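Local atomic coordinates of N-terminal acetyltransferase-like protein (Chaetomium thermophilum, PDB entry 5NNP), a protein that probably serves as the helical-repeat auxiliary subunit of an N-terminal acetyltransferase of the NatA type, working alongside a separate catalytic chain. Residues E395-E398 and K399-L403; I417-Q421 and G422-K426; S290-A293 and K294-L298; K660-N663 and Y664-F668; A199-D203 and I204-L208. All blocks are in the same frame, centred on the assembly; numbering follows the deposited sequence.

Interaction 1 (E395-E398 and K399-L403)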
loop_
_atom_site.group_PDB
_atom_site.type_symbol
_atom_site.label_atom_id
_atom_site.label_comp_id
_atom_site.label_asym_id
_atom_site.label_seq_id
_atom_site.Cartn_x
_atom_site.Cartn_y
_atom_site.Cartn_z
ATOM N N GLU A 395 35.196 -13.321 11.045
ATOM C CA GLU A 395 36.516 -12.725 11.220
ATOM C C GLU A 395 36.499 -11.248 10.872
ATOM O O GLU A 395 37.016 -10.430 11.632
ATOM C CB GLU A 395 37.564 -13.427 10.362
ATOM C CG GLU A 395 37.650 -14.907 10.584
ATOM C CD GLU A 395 38.442 -15.598 9.491
ATOM O OE1 GLU A 395 38.842 -14.912 8.524
ATOM O OE2 GLU A 395 38.661 -16.824 9.599
ATOM N N TYR A 396 35.911 -10.914 9.722
ATOM C CA TYR A 396 35.877 -9.534 9.253
ATOM C C TYR A 396 35.065 -8.622 10.171
ATOM O O TYR A 396 35.460 -7.480 10.420
ATOM C CB TYR A 396 35.315 -9.448 7.837
ATOM C CG TYR A 396 36.285 -9.844 6.750
ATOM C CD1 TYR A 396 37.438 -9.109 6.515
ATOM C CD2 TYR A 396 36.036 -10.936 5.943
ATOM C CE1 TYR A 396 38.324 -9.471 5.507
ATOM C CE2 TYR A 396 36.909 -11.303 4.947
ATOM C CZ TYR A 396 38.048 -10.572 4.729
ATOM O OH TYR A 396 38.905 -10.942 3.722
ATOM N N VAL A 397 33.935 -9.110 10.674
ATOM C CA VAL A 397 33.124 -8.272 11.544
ATOM C C VAL A 397 33.832 -8.055 12.879
ATOM O O VAL A 397 33.750 -6.972 13.454
ATOM C CB VAL A 397 31.717 -8.859 11.788
ATOM C CG1 VAL A 397 30.943 -8.029 12.791
ATOM C CG2 VAL A 397 30.949 -8.921 10.486
ATOM N N GLU A 398 34.527 -9.074 13.365
ATOM C CA GLU A 398 35.269 -8.949 14.616
ATOM C C GLU A 398 36.418 -7.939 14.510
ATOM O O GLU A 398 36.697 -7.207 15.467
ATOM C CB GLU A 398 35.824 -10.311 15.067
ATOM C CG GLU A 398 34.812 -11.210 15.769
ATOM C CD GLU A 398 34.218 -10.583 17.033
ATOM O OE1 GLU A 398 33.239 -11.142 17.559
ATOM O OE2 GLU A 398 34.725 -9.540 17.512
ATOM N N LYS A 399 37.082 -7.906 13.359
ATOM C CA LYS A 399 38.152 -6.947 13.142
ATOM C C LYS A 399 37.582 -5.542 13.091
ATOM O O LYS A 399 38.194 -4.598 13.580
ATOM C CB LYS A 399 38.919 -7.254 11.856
ATOM C CG LYS A 399 39.855 -8.449 11.959
ATOM C CD LYS A 399 40.948 -8.374 10.924
ATOM C CE LYS A 399 41.777 -9.650 10.867
ATOM N NZ LYS A 399 41.121 -10.685 10.022
ATOM N N ALA A 400 36.397 -5.420 12.502
ATOM C CA ALA A 400 35.676 -4.160 12.447
ATOM C C ALA A 400 35.281 -3.684 13.850
ATOM O O ALA A 400 35.489 -2.520 14.209
ATOM C CB ALA A 400 34.454 -4.309 11.564
ATOM N N ILE A 401 34.723 -4.592 14.645
ATOM C CA ILE A 401 34.332 -4.290 16.016
ATOM C C ILE A 401 35.537 -4.014 16.942
ATOM O O ILE A 401 35.433 -3.227 17.890
ATOM C CB ILE A 401 33.486 -5.436 16.586
ATOM C CG1 ILE A 401 32.175 -5.536 15.791
ATOM C CG2 ILE A 401 33.230 -5.229 18.067
ATOM C CD1 ILE A 401 31.272 -6.679 16.190
ATOM N N GLU A 402 36.679 -4.644 16.675
ATOM C CA GLU A 402 37.908 -4.224 17.332
ATOM C C GLU A 402 38.162 -2.743 17.086
ATOM O O GLU A 402 38.545 -1.995 17.981
ATOM C CB GLU A 402 39.110 -4.995 16.820
ATOM C CG GLU A 402 39.296 -6.351 17.393
ATOM C CD GLU A 402 40.702 -6.851 17.165
ATOM O OE1 GLU A 402 40.960 -8.042 17.454
ATOM O OE2 GLU A 402 41.544 -6.046 16.700
ATOM N N LEU A 403 37.966 -2.336 15.842
ATOM C CA LEU A 403 38.303 -0.989 15.441
ATOM C C LEU A 403 37.262 0.003 15.947
ATOM O O LEU A 403 37.589 1.143 16.257
ATOM C CB LEU A 403 38.434 -0.925 13.920
ATOM C CG LEU A 403 38.705 0.423 13.262
ATOM C CD1 LEU A 403 40.001 1.040 13.764
ATOM C CD2 LEU A 403 38.721 0.241 11.756
#
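Lys399 N donates to Glu395 O at 3.1 Å, and the step recurs along the chain: Ala400 N binds Tyr396 O, Ile401 N binds Val397 O at 2.8 Å, and Glu402 N binds Glu398 O. These four bonds run unbroken through the closing turns of helix 390-403. Upon this frame the side chains sort by face. Val397 holds CG1 anti to its backbone N (chi1 175°), and that methyl meets Ile401 CD1 at 3.7 Å, the two branched chains crossing at a slant. On the exposed side, Lys399 runs its CG past Glu395 O at 3.5 Å and then turns at its end (chi4 83°). Its NZ nevertheless stays 5.0 Å from Glu395 OE1, so any attraction between the two charges is one of proximity rather than a salt bridge. Glu398 instead sends OE1 to Lys414, on helix 408-421. That helix also supplies Thr413 and Phe410, against which Val397 and Ile401 respectively pack, while Tyr396 lies on Leu378 and Ala379 of helix 369-381. Buried on its neighbours' side and charged on the other, this is an amphipathic helix within a predicted tetratricopeptide repeat.

Interaction 2 (I417-Q421 and G422-K426)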
loop_
_atom_site.group_PDB
_atom_site.type_symbol
_atom_site.label_atom_id
_atom_site.label_comp_id
_atom_site.label_asym_id
_atom_site.label_seq_id
_atom_site.Cartn_x
_atom_site.Cartn_y
_atom_site.Cartn_z
ATOM N N ILE A 417 25.064 -13.089 11.275
ATOM C CA ILE A 417 25.934 -14.209 10.951
ATOM C C ILE A 417 25.602 -15.387 11.864
ATOM O O ILE A 417 25.481 -16.546 11.415
ATOM C CB ILE A 417 27.417 -13.803 11.079
ATOM C CG1 ILE A 417 27.703 -12.632 10.135
ATOM C CG2 ILE A 417 28.342 -14.964 10.770
ATOM C CD1 ILE A 417 29.129 -12.142 10.152
ATOM N N PHE A 418 25.424 -15.082 13.147
ATOM C CA PHE A 418 24.988 -16.093 14.105
ATOM C C PHE A 418 23.682 -16.707 13.652
ATOM O O PHE A 418 23.559 -17.928 13.592
ATOM C CB PHE A 418 24.828 -15.497 15.498
ATOM C CG PHE A 418 26.125 -15.154 16.151
ATOM C CD1 PHE A 418 27.276 -15.859 15.832
ATOM C CD2 PHE A 418 26.201 -14.129 17.080
ATOM C CE1 PHE A 418 28.478 -15.555 16.434
ATOM C CE2 PHE A 418 27.399 -13.813 17.680
ATOM C CZ PHE A 418 28.542 -14.528 17.359
ATOM N N LYS A 419 22.711 -15.851 13.340
ATOM C CA LYS A 419 21.456 -16.309 12.759
ATOM C C LYS A 419 21.699 -17.330 11.639
ATOM O O LYS A 419 21.150 -18.429 11.670
ATOM C CB LYS A 419 20.640 -15.132 12.217
ATOM C CG LYS A 419 19.204 -15.515 11.866
ATOM C CD LYS A 419 18.502 -14.461 11.046
ATOM C CE LYS A 419 18.743 -14.682 9.564
ATOM N NZ LYS A 419 18.132 -13.621 8.704
ATOM N N HIS A 420 22.537 -16.972 10.667
ATOM C CA HIS A 420 22.821 -17.872 9.553
ATOM C C HIS A 420 23.551 -19.125 10.007
ATOM O O HIS A 420 23.387 -20.189 9.410
ATOM C CB HIS A 420 23.633 -17.170 8.473
ATOM C CG HIS A 420 22.887 -16.079 7.774
ATOM N ND1 HIS A 420 23.500 -14.925 7.327
ATOM C CD2 HIS A 420 21.584 -15.965 7.435
ATOM C CE1 HIS A 420 22.606 -14.149 6.745
ATOM N NE2 HIS A 420 21.432 -14.754 6.800
ATOM N N GLN A 421 24.361 -19.009 11.058
ATOM C CA GLN A 421 25.008 -20.195 11.631
ATOM C C GLN A 421 24.003 -21.082 12.364
ATOM O O GLN A 421 24.298 -22.239 12.682
ATOM C CB GLN A 421 26.142 -19.791 12.572
ATOM C CG GLN A 421 27.376 -19.292 11.836
ATOM C CD GLN A 421 28.467 -18.801 12.771
ATOM O OE1 GLN A 421 28.208 -18.473 13.927
ATOM N NE2 GLN A 421 29.695 -18.744 12.269
ATOM N N GLY A 422 22.820 -20.531 12.632
ATOM C CA GLY A 422 21.735 -21.270 13.261
ATOM C C GLY A 422 21.601 -21.049 14.757
ATOM O O GLY A 422 20.726 -21.635 15.409
ATOM N N ASP A 423 22.473 -20.201 15.301
ATOM C CA ASP A 423 22.475 -19.923 16.726
ATOM C C ASP A 423 21.540 -18.749 17.032
ATOM O O ASP A 423 21.987 -17.609 17.220
ATOM C CB ASP A 423 23.892 -19.631 17.214
ATOM C CG ASP A 423 24.042 -19.789 18.724
ATOM O OD1 ASP A 423 23.018 -19.752 19.447
ATOM O OD2 ASP A 423 25.191 -19.946 19.192
ATOM N N LEU A 424 20.242 -19.043 17.093
ATOM C CA LEU A 424 19.215 -18.035 17.322
ATOM C C LEU A 424 19.354 -17.334 18.670
ATOM O O LEU A 424 19.147 -16.121 18.767
ATOM C CB LEU A 424 17.831 -18.666 17.208
ATOM C CG LEU A 424 17.548 -19.283 15.833
ATOM C CD1 LEU A 424 16.132 -19.827 15.758
ATOM C CD2 LEU A 424 17.794 -18.281 14.718
ATOM N N ALA A 425 19.691 -18.095 19.706
ATOM C CA ALA A 425 19.953 -17.531 21.029
ATOM C C ALA A 425 21.049 -16.475 20.967
ATOM O O ALA A 425 20.845 -15.317 21.349
ATOM C CB ALA A 425 20.341 -18.625 22.004
ATOM N N LYS A 426 22.214 -16.885 20.483
ATOM C CA LYS A 426 23.340 -15.972 20.327
ATOM C C LYS A 426 22.963 -14.770 19.459
ATOM O O LYS A 426 23.392 -13.641 19.720
ATOM C CB LYS A 426 24.531 -16.710 19.721
ATOM C CG LYS A 426 25.879 -16.205 20.171
ATOM C CD LYS A 426 26.981 -16.848 19.342
ATOM C CE LYS A 426 28.319 -16.796 20.036
ATOM N NZ LYS A 426 28.401 -17.873 21.061
#
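Phe418 and Lys426 meet across a Schellman motif followed directly by an N-cap, the tight corner through which helix 408-421 hands over to helix 424-436. At its heart, Phe418 O accepts from Asp423 N at 3.0 Å, while Gly422 N reaches back to Lys419 O at 2.9 Å and adds a weak bond to Phe418 O. Gly422 has a positive phi of 98°, where a side chain would run into the carbonyl oxygen of Gln421. Asp423 then opens the next helix: with CG anti to its backbone N (chi1 -161°), it offers OD1 to Lys426 N at 3.2 Å, a capping bond that is nearly straight (166°) but reaches the oxygen from above the carboxylate plane. The closely packed part is the Phe418 ring, with Gln421 OE1 at its edge, in plane, and Ala427 and Thr430 of the following helix also against it. The other side is looser. Lys419 CG and Leu424 CD2 only graze each other at 4.2 Å, and Lys419 directs its ammonium to a bound phosphate ion, probably from the crystallisation liquor. Lys426 crosses the aromatic ring with its aliphatic stem rather than its charge: NZ lies 5.4 Å from the Phe418 ring centroid, at most a weak cation-pi attraction, whereas CD sits over the centre of the face in a CH-pi contact, 3.3 Å from that centroid.

Interaction 3 (S290-A293 and K294-L298)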
loop_
_atom_site.group_PDB
_atom_site.type_symbol
_atom_site.label_atom_id
_atom_site.label_comp_id
_atom_site.label_asym_id
_atom_site.label_seq_id
_atom_site.Cartn_x
_atom_site.Cartn_y
_atom_site.Cartn_z
ATOM N N SER A 290 24.826 13.143 -7.371
ATOM C CA SER A 290 24.029 12.006 -7.808
ATOM C C SER A 290 24.786 10.712 -7.588
ATOM O O SER A 290 25.885 10.533 -8.111
ATOM C CB SER A 290 23.638 12.115 -9.275
ATOM O OG SER A 290 23.113 10.870 -9.711
ATOM N N ASP A 291 24.203 9.817 -6.801
ATOM C CA ASP A 291 24.762 8.485 -6.663
ATOM C C ASP A 291 24.501 7.702 -7.947
ATOM O O ASP A 291 25.391 7.007 -8.446
ATOM C CB ASP A 291 24.171 7.747 -5.469
ATOM C CG ASP A 291 24.880 6.439 -5.198
ATOM O OD1 ASP A 291 26.129 6.443 -5.030
ATOM O OD2 ASP A 291 24.193 5.403 -5.168
ATOM N N ALA A 292 23.283 7.836 -8.475
ATOM C CA ALA A 292 22.859 7.127 -9.679
ATOM C C ALA A 292 23.831 7.302 -10.850
ATOM O O ALA A 292 24.203 6.324 -11.519
ATOM C CB ALA A 292 21.467 7.586 -10.091
ATOM N N ALA A 293 24.238 8.546 -11.094
ATOM C CA ALA A 293 25.086 8.857 -12.235
ATOM C C ALA A 293 26.468 8.200 -12.124
ATOM O O ALA A 293 27.212 8.154 -13.105
ATOM C CB ALA A 293 25.221 10.369 -12.395
ATOM N N LYS A 294 26.815 7.699 -10.939
ATOM C CA LYS A 294 28.079 6.982 -10.759
ATOM C C LYS A 294 27.878 5.478 -10.684
ATOM O O LYS A 294 28.724 4.714 -11.146
ATOM C CB LYS A 294 28.801 7.441 -9.490
ATOM C CG LYS A 294 29.183 8.904 -9.457
ATOM C CD LYS A 294 29.731 9.285 -8.084
ATOM C CE LYS A 294 30.433 10.627 -8.120
ATOM N NZ LYS A 294 29.470 11.762 -8.238
ATOM N N ARG A 295 26.764 5.065 -10.084
ATOM C CA ARG A 295 26.533 3.669 -9.700
ATOM C C ARG A 295 25.953 2.810 -10.818
ATOM O O ARG A 295 26.324 1.645 -10.973
ATOM C CB ARG A 295 25.589 3.602 -8.500
ATOM C CG ARG A 295 25.307 2.189 -8.038
ATOM C CD ARG A 295 24.163 2.165 -7.040
ATOM N NE ARG A 295 22.838 2.166 -7.670
ATOM C CZ ARG A 295 22.089 3.249 -7.883
ATOM N NH1 ARG A 295 20.899 3.131 -8.461
ATOM N NH2 ARG A 295 22.521 4.451 -7.522
ATOM N N LEU A 296 25.029 3.396 -11.577
ATOM C CA LEU A 296 24.284 2.690 -12.617
ATOM C C LEU A 296 25.171 2.030 -13.684
ATOM O O LEU A 296 24.927 0.879 -14.044
ATOM C CB LEU A 296 23.276 3.649 -13.266
ATOM C CG LEU A 296 22.042 3.847 -12.379
ATOM C CD1 LEU A 296 21.104 4.950 -12.862
ATOM C CD2 LEU A 296 21.296 2.534 -12.256
ATOM N N PRO A 297 26.207 2.740 -14.179
ATOM C CA PRO A 297 27.164 2.181 -15.152
ATOM C C PRO A 297 27.797 0.857 -14.731
ATOM O O PRO A 297 28.382 0.175 -15.572
ATOM C CB PRO A 297 28.237 3.266 -15.245
ATOM C CG PRO A 297 27.493 4.533 -14.964
ATOM C CD PRO A 297 26.461 4.173 -13.931
ATOM N N LEU A 298 27.695 0.499 -13.456
ATOM C CA LEU A 298 28.236 -0.773 -13.001
ATOM C C LEU A 298 27.312 -1.916 -13.390
ATOM O O LEU A 298 27.644 -3.080 -13.194
ATOM C CB LEU A 298 28.453 -0.773 -11.482
ATOM C CG LEU A 298 29.374 0.292 -10.875
ATOM C CD1 LEU A 298 29.309 0.262 -9.343
ATOM C CD2 LEU A 298 30.808 0.157 -11.381
HETATM O O HOH W 1 27.429 12.188 -9.743
#
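Asp291 and Arg295 form the salt bridge of this short helical turn: NH2 donates to OD2 at 3.0 Å, a bent bond (136°) that comes from above the carboxylate plane (47° out of it). The bend of the arginine chain at chi3 (83°) helps swing the guanidinium back to this oxygen. Among the backbone bonds, Asp291 O takes both Lys294 N and Arg295 N, and Leu296 N binds Ala292 O. Capping comes from Ser290 OG, which accepts from Ala293 N at 2.9 Å and is itself bonded to Glu254. A water accepts from Lys294 NZ (2.6 Å) and lies 2.8 Å from Ser290 O, to which it can donate; that ammonium also binds Pro288 O. Between the two segments the apolar contact is Ala292 CB against Leu296 CD1 at 3.8 Å. Tyr313 holds Asp291 OD1 and Asn328 binds OD2, so both carboxylate oxygens have partners, which probably restricts rotation of the group. A carboxylate held this way probably helps to position the guanidinium of Arg295, whose side chain packs on a modified side chain of another protein chain in the assembly.

Interaction 4 (K660-N663 and Y664-F668)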
loop_
_atom_site.group_PDB
_atom_site.type_symbol
_atom_site.label_atom_id
_atom_site.label_comp_id
_atom_site.label_asym_id
_atom_site.label_seq_id
_atom_site.Cartn_x
_atom_site.Cartn_y
_atom_site.Cartn_z
ATOM N N LYS A 660 -12.508 -17.764 4.810
ATOM C CA LYS A 660 -12.382 -16.328 4.549
ATOM C C LYS A 660 -10.923 -15.925 4.272
ATOM O O LYS A 660 -10.666 -15.017 3.463
ATOM C CB LYS A 660 -12.966 -15.499 5.708
ATOM C CG LYS A 660 -12.168 -15.489 7.005
ATOM C CD LYS A 660 -12.663 -14.382 7.943
ATOM C CE LYS A 660 -11.768 -14.216 9.170
ATOM N NZ LYS A 660 -12.301 -13.242 10.173
ATOM N N PHE A 661 -9.972 -16.607 4.916
ATOM C CA PHE A 661 -8.559 -16.389 4.614
ATOM C C PHE A 661 -8.184 -16.919 3.230
ATOM O O PHE A 661 -7.519 -16.237 2.440
ATOM C CB PHE A 661 -7.670 -17.056 5.657
ATOM C CG PHE A 661 -7.832 -16.512 7.053
ATOM C CD1 PHE A 661 -8.765 -17.053 7.922
ATOM C CD2 PHE A 661 -7.021 -15.482 7.505
ATOM C CE1 PHE A 661 -8.899 -16.566 9.212
ATOM C CE2 PHE A 661 -7.148 -14.990 8.790
ATOM C CZ PHE A 661 -8.085 -15.530 9.649
ATOM N N LEU A 662 -8.617 -18.146 2.952
ATOM C CA LEU A 662 -8.256 -18.854 1.733
ATOM C C LEU A 662 -8.841 -18.211 0.470
ATOM O O LEU A 662 -8.143 -18.060 -0.534
ATOM C CB LEU A 662 -8.709 -20.309 1.833
ATOM C CG LEU A 662 -8.420 -21.155 0.600
ATOM C CD1 LEU A 662 -6.914 -21.252 0.398
ATOM C CD2 LEU A 662 -9.080 -22.530 0.720
ATOM N N ASN A 663 -10.120 -17.848 0.523
ATOM C CA ASN A 663 -10.792 -17.176 -0.591
ATOM C C ASN A 663 -10.028 -15.974 -1.141
ATOM O O ASN A 663 -9.909 -15.796 -2.355
ATOM C CB ASN A 663 -12.190 -16.711 -0.177
ATOM C CG ASN A 663 -13.150 -17.861 0.090
ATOM O OD1 ASN A 663 -13.005 -18.972 -0.441
ATOM N ND2 ASN A 663 -14.153 -17.590 0.914
ATOM N N TYR A 664 -9.510 -15.140 -0.251
ATOM C CA TYR A 664 -8.711 -14.000 -0.688
ATOM C C TYR A 664 -7.393 -14.455 -1.269
ATOM O O TYR A 664 -6.868 -13.835 -2.192
ATOM C CB TYR A 664 -8.446 -13.044 0.464
ATOM C CG TYR A 664 -9.618 -12.186 0.841
ATOM C CD1 TYR A 664 -10.543 -11.780 -0.116
ATOM C CD2 TYR A 664 -9.795 -11.761 2.152
ATOM C CE1 TYR A 664 -11.612 -10.980 0.223
ATOM C CE2 TYR A 664 -10.856 -10.968 2.497
ATOM C CZ TYR A 664 -11.762 -10.579 1.524
ATOM O OH TYR A 664 -12.813 -9.775 1.859
ATOM N N ILE A 665 -6.842 -15.522 -0.700
ATOM C CA ILE A 665 -5.567 -16.040 -1.166
ATOM C C ILE A 665 -5.686 -16.485 -2.604
ATOM O O ILE A 665 -4.915 -16.065 -3.454
ATOM C CB ILE A 665 -5.083 -17.217 -0.313
ATOM C CG1 ILE A 665 -4.872 -16.772 1.135
ATOM C CG2 ILE A 665 -3.806 -17.802 -0.891
ATOM C CD1 ILE A 665 -4.185 -17.817 2.011
ATOM N N LEU A 666 -6.674 -17.331 -2.864
ATOM C CA LEU A 666 -6.901 -17.882 -4.199
ATOM C C LEU A 666 -7.396 -16.840 -5.194
ATOM O O LEU A 666 -7.145 -16.953 -6.396
ATOM C CB LEU A 666 -7.905 -19.037 -4.138
ATOM C CG LEU A 666 -7.465 -20.277 -3.358
ATOM C CD1 LEU A 666 -8.611 -21.270 -3.335
ATOM C CD2 LEU A 666 -6.192 -20.912 -3.941
ATOM N N GLN A 667 -8.113 -15.834 -4.706
ATOM C CA GLN A 667 -8.684 -14.852 -5.606
ATOM C C GLN A 667 -7.730 -13.719 -5.935
ATOM O O GLN A 667 -7.815 -13.138 -7.014
ATOM C CB GLN A 667 -9.955 -14.265 -5.026
ATOM C CG GLN A 667 -10.487 -13.120 -5.859
ATOM C CD GLN A 667 -11.596 -12.373 -5.175
ATOM O OE1 GLN A 667 -11.983 -12.709 -4.052
ATOM N NE2 GLN A 667 -12.124 -11.350 -5.845
ATOM N N PHE A 668 -6.822 -13.393 -5.021
ATOM C CA PHE A 668 -5.960 -12.241 -5.256
ATOM C C PHE A 668 -4.519 -12.640 -5.513
ATOM O O PHE A 668 -3.770 -11.874 -6.106
ATOM C CB PHE A 668 -6.071 -11.243 -4.092
ATOM C CG PHE A 668 -7.373 -10.483 -4.093
ATOM C CD1 PHE A 668 -7.593 -9.460 -5.007
ATOM C CD2 PHE A 668 -8.403 -10.829 -3.232
ATOM C CE1 PHE A 668 -8.812 -8.775 -5.028
ATOM C CE2 PHE A 668 -9.622 -10.156 -3.265
ATOM C CZ PHE A 668 -9.824 -9.133 -4.155
#
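Leu662 lays CD1 against Leu666 CG at 3.9 Å, one turn further along helix 654-668, a member of this protein's array of stacked helices. With CG anti to the backbone N (chi1 179°), the Leu662 branch lies beside its own carbonyl carbon, on the side where Leu666 follows, and the two side chains meet aslant. The backbone beneath keeps the pair in step, since Leu666 N donates to Leu662 O at 2.8 Å in a nearly straight bond (169°). Elsewhere on the same turns, Tyr664, partly exposed, has CD2 3.6 Å from Lys660 O. One shell further out, Tyr683 of helix 673-685 touches both leucines, with Val682 on the first and Gln676 on the second. Cut back to an alanine, Leu662 would lose the branch that meets Leu666 and Tyr683, and a gap would probably open between helix 654-668 and helix 673-685. Another face serves helix 554-572, where Ile665 packs on Phe557 and Ala560 and Phe661 on Ala563 and Val564, while Phe661 also meets His511 of helix 503-523 edge-to-face. A polar tie joins helix 554-572 as well, for Phe661 O accepts both Ile665 N, at 3.3 Å, and the hydroxyl of Tyr556.

Interaction 5 (A199-D203 and I204-L208)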
loop_
_atom_site.group_PDB
_atom_site.type_symbol
_atom_site.label_atom_id
_atom_site.label_comp_id
_atom_site.label_asym_id
_atom_site.label_seq_id
_atom_site.Cartn_x
_atom_site.Cartn_y
_atom_site.Cartn_z
ATOM N N ALA A 199 -5.388 8.894 -23.476
ATOM C CA ALA A 199 -4.332 7.923 -23.705
ATOM C C ALA A 199 -4.841 6.518 -23.395
ATOM O O ALA A 199 -4.596 5.581 -24.151
ATOM C CB ALA A 199 -3.102 8.260 -22.875
ATOM N N GLU A 200 -5.575 6.376 -22.297
ATOM C CA GLU A 200 -6.156 5.075 -21.977
ATOM C C GLU A 200 -7.082 4.582 -23.105
ATOM O O GLU A 200 -7.228 3.380 -23.298
ATOM C CB GLU A 200 -6.911 5.120 -20.646
ATOM C CG GLU A 200 -5.999 5.201 -19.436
ATOM C CD GLU A 200 -6.715 4.903 -18.134
ATOM O OE1 GLU A 200 -6.109 5.154 -17.060
ATOM O OE2 GLU A 200 -7.875 4.426 -18.194
ATOM N N ARG A 201 -7.686 5.503 -23.857
ATOM C CA ARG A 201 -8.467 5.095 -25.015
ATOM C C ARG A 201 -7.527 4.611 -26.118
ATOM O O ARG A 201 -7.973 3.993 -27.079
ATOM C CB ARG A 201 -9.369 6.226 -25.521
ATOM C CG ARG A 201 -10.364 6.679 -24.467
ATOM C CD ARG A 201 -11.303 7.738 -24.992
ATOM N NE ARG A 201 -12.048 7.246 -26.141
ATOM C CZ ARG A 201 -12.770 8.012 -26.946
ATOM N NH1 ARG A 201 -12.834 9.324 -26.732
ATOM N NH2 ARG A 201 -13.413 7.467 -27.969
ATOM N N GLY A 202 -6.227 4.876 -25.968
ATOM C CA GLY A 202 -5.226 4.309 -26.862
ATOM C C GLY A 202 -4.827 5.239 -27.984
ATOM O O GLY A 202 -4.147 4.838 -28.924
ATOM N N ASP A 203 -5.259 6.491 -27.878
ATOM C CA ASP A 203 -4.990 7.503 -28.890
ATOM C C ASP A 203 -3.787 8.359 -28.498
ATOM O O ASP A 203 -3.938 9.516 -28.112
ATOM C CB ASP A 203 -6.218 8.381 -29.077
ATOM C CG ASP A 203 -6.335 8.930 -30.479
ATOM O OD1 ASP A 203 -7.484 9.123 -30.931
ATOM O OD2 ASP A 203 -5.288 9.172 -31.121
ATOM N N ILE A 204 -2.594 7.782 -28.586
ATOM C CA ILE A 204 -1.398 8.463 -28.118
ATOM C C ILE A 204 -1.117 9.706 -28.955
ATOM O O ILE A 204 -0.635 10.716 -28.459
ATOM C CB ILE A 204 -0.178 7.525 -28.140
ATOM C CG1 ILE A 204 -0.449 6.300 -27.261
ATOM C CG2 ILE A 204 1.058 8.258 -27.663
ATOM C CD1 ILE A 204 -0.871 6.648 -25.860
ATOM N N GLU A 205 -1.430 9.627 -30.233
ATOM C CA GLU A 205 -1.284 10.775 -31.111
ATOM C C GLU A 205 -2.102 11.967 -30.599
ATOM O O GLU A 205 -1.626 13.097 -30.549
ATOM C CB GLU A 205 -1.719 10.396 -32.524
ATOM C CG GLU A 205 -1.691 11.534 -33.517
ATOM C CD GLU A 205 -0.284 11.900 -33.920
ATOM O OE1 GLU A 205 0.575 10.996 -33.913
ATOM O OE2 GLU A 205 -0.039 13.084 -34.238
ATOM N N ARG A 206 -3.342 11.710 -30.214
ATOM C CA ARG A 206 -4.231 12.785 -29.815
ATOM C C ARG A 206 -3.892 13.312 -28.430
ATOM O O ARG A 206 -4.025 14.509 -28.163
ATOM C CB ARG A 206 -5.676 12.311 -29.848
ATOM C CG ARG A 206 -6.673 13.425 -30.031
ATOM C CD ARG A 206 -8.045 12.856 -30.218
ATOM N NE ARG A 206 -8.852 12.937 -29.005
ATOM C CZ ARG A 206 -9.396 11.887 -28.404
ATOM N NH1 ARG A 206 -9.213 10.662 -28.891
ATOM N NH2 ARG A 206 -10.130 12.065 -27.325
ATOM N N ALA A 207 -3.461 12.415 -27.551
ATOM C CA ALA A 207 -3.117 12.791 -26.191
ATOM C C ALA A 207 -1.911 13.733 -26.155
ATOM O O ALA A 207 -1.852 14.647 -25.321
ATOM C CB ALA A 207 -2.855 11.543 -25.346
ATOM N N LEU A 208 -0.946 13.510 -27.043
ATOM C CA LEU A 208 0.219 14.386 -27.112
ATOM C C LEU A 208 -0.208 15.768 -27.605
ATOM O O LEU A 208 0.188 16.803 -27.068
ATOM C CB LEU A 208 1.296 13.806 -28.031
ATOM C CG LEU A 208 2.578 14.646 -28.095
ATOM C CD1 LEU A 208 3.128 14.880 -26.696
ATOM C CD2 LEU A 208 3.619 13.998 -28.971
#
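Asp203 O receives Ala207 N at 3.0 Å in the first turn of helix 204-214, just after the chain has left helix 185-200 through Gly202. The Asp203 carboxylate, carried by a CG anti to the backbone N (chi1 -150°), works with both oxygens. OD2 accepts weakly from Arg206 N at 3.3 Å, while OD1 forms a salt bridge with Arg206 NH1 at 3.1 Å. The oxygen lies at the guanidinium edge, in its plane, yet is itself approached from above the carboxylate, the two flat groups standing 83° apart. This is a Schellman motif, with Gly202 at positive phi, running straight into an N-cap, the sharp turn that joins helix 185-200 to helix 204-214 in this alpha-helical array. With an alanine in place of Asp203, Arg206 N would probably lose its cap and the Arg206 guanidinium one of its two carboxylate partners. The other partner is Glu166, whose two oxygens take Arg206 NH2 and Arg201 NH1; it gathers these like-charged groups, 3.9 Å apart from Arg201 NH1 to Arg206 NH2, around one anion. On the apolar side, Ala199 CB lies 4.1 Å from both Ile204 CD1 and Ala207 CB, and Tyr231 of helix 221-234 packs on all three residues.

In the fold
The five contacts, all local, sample different places in one helical array. Interactions 1 and 4 lie within single helices and are partly buried: regular backbone bonds, with aliphatic side chains turned to neighbouring helices. Interactions 2 and 5 are surface corners of a shared design, glycine then capping aspartate, yet they differ in chemistry, a lysine stem over an aromatic face in one and an arginine salt bridge in the other. Interaction 3 is the buried one, yet it holds a salt bridge, a serine cap and a water, near a partner chain. Interactions 1 and 2 alone touch, Val397 CG2 meeting Ile417 CD1 at 3.7 Å between consecutive helices; interactions 2 and 5 lie on opposite sides of the chain's centre.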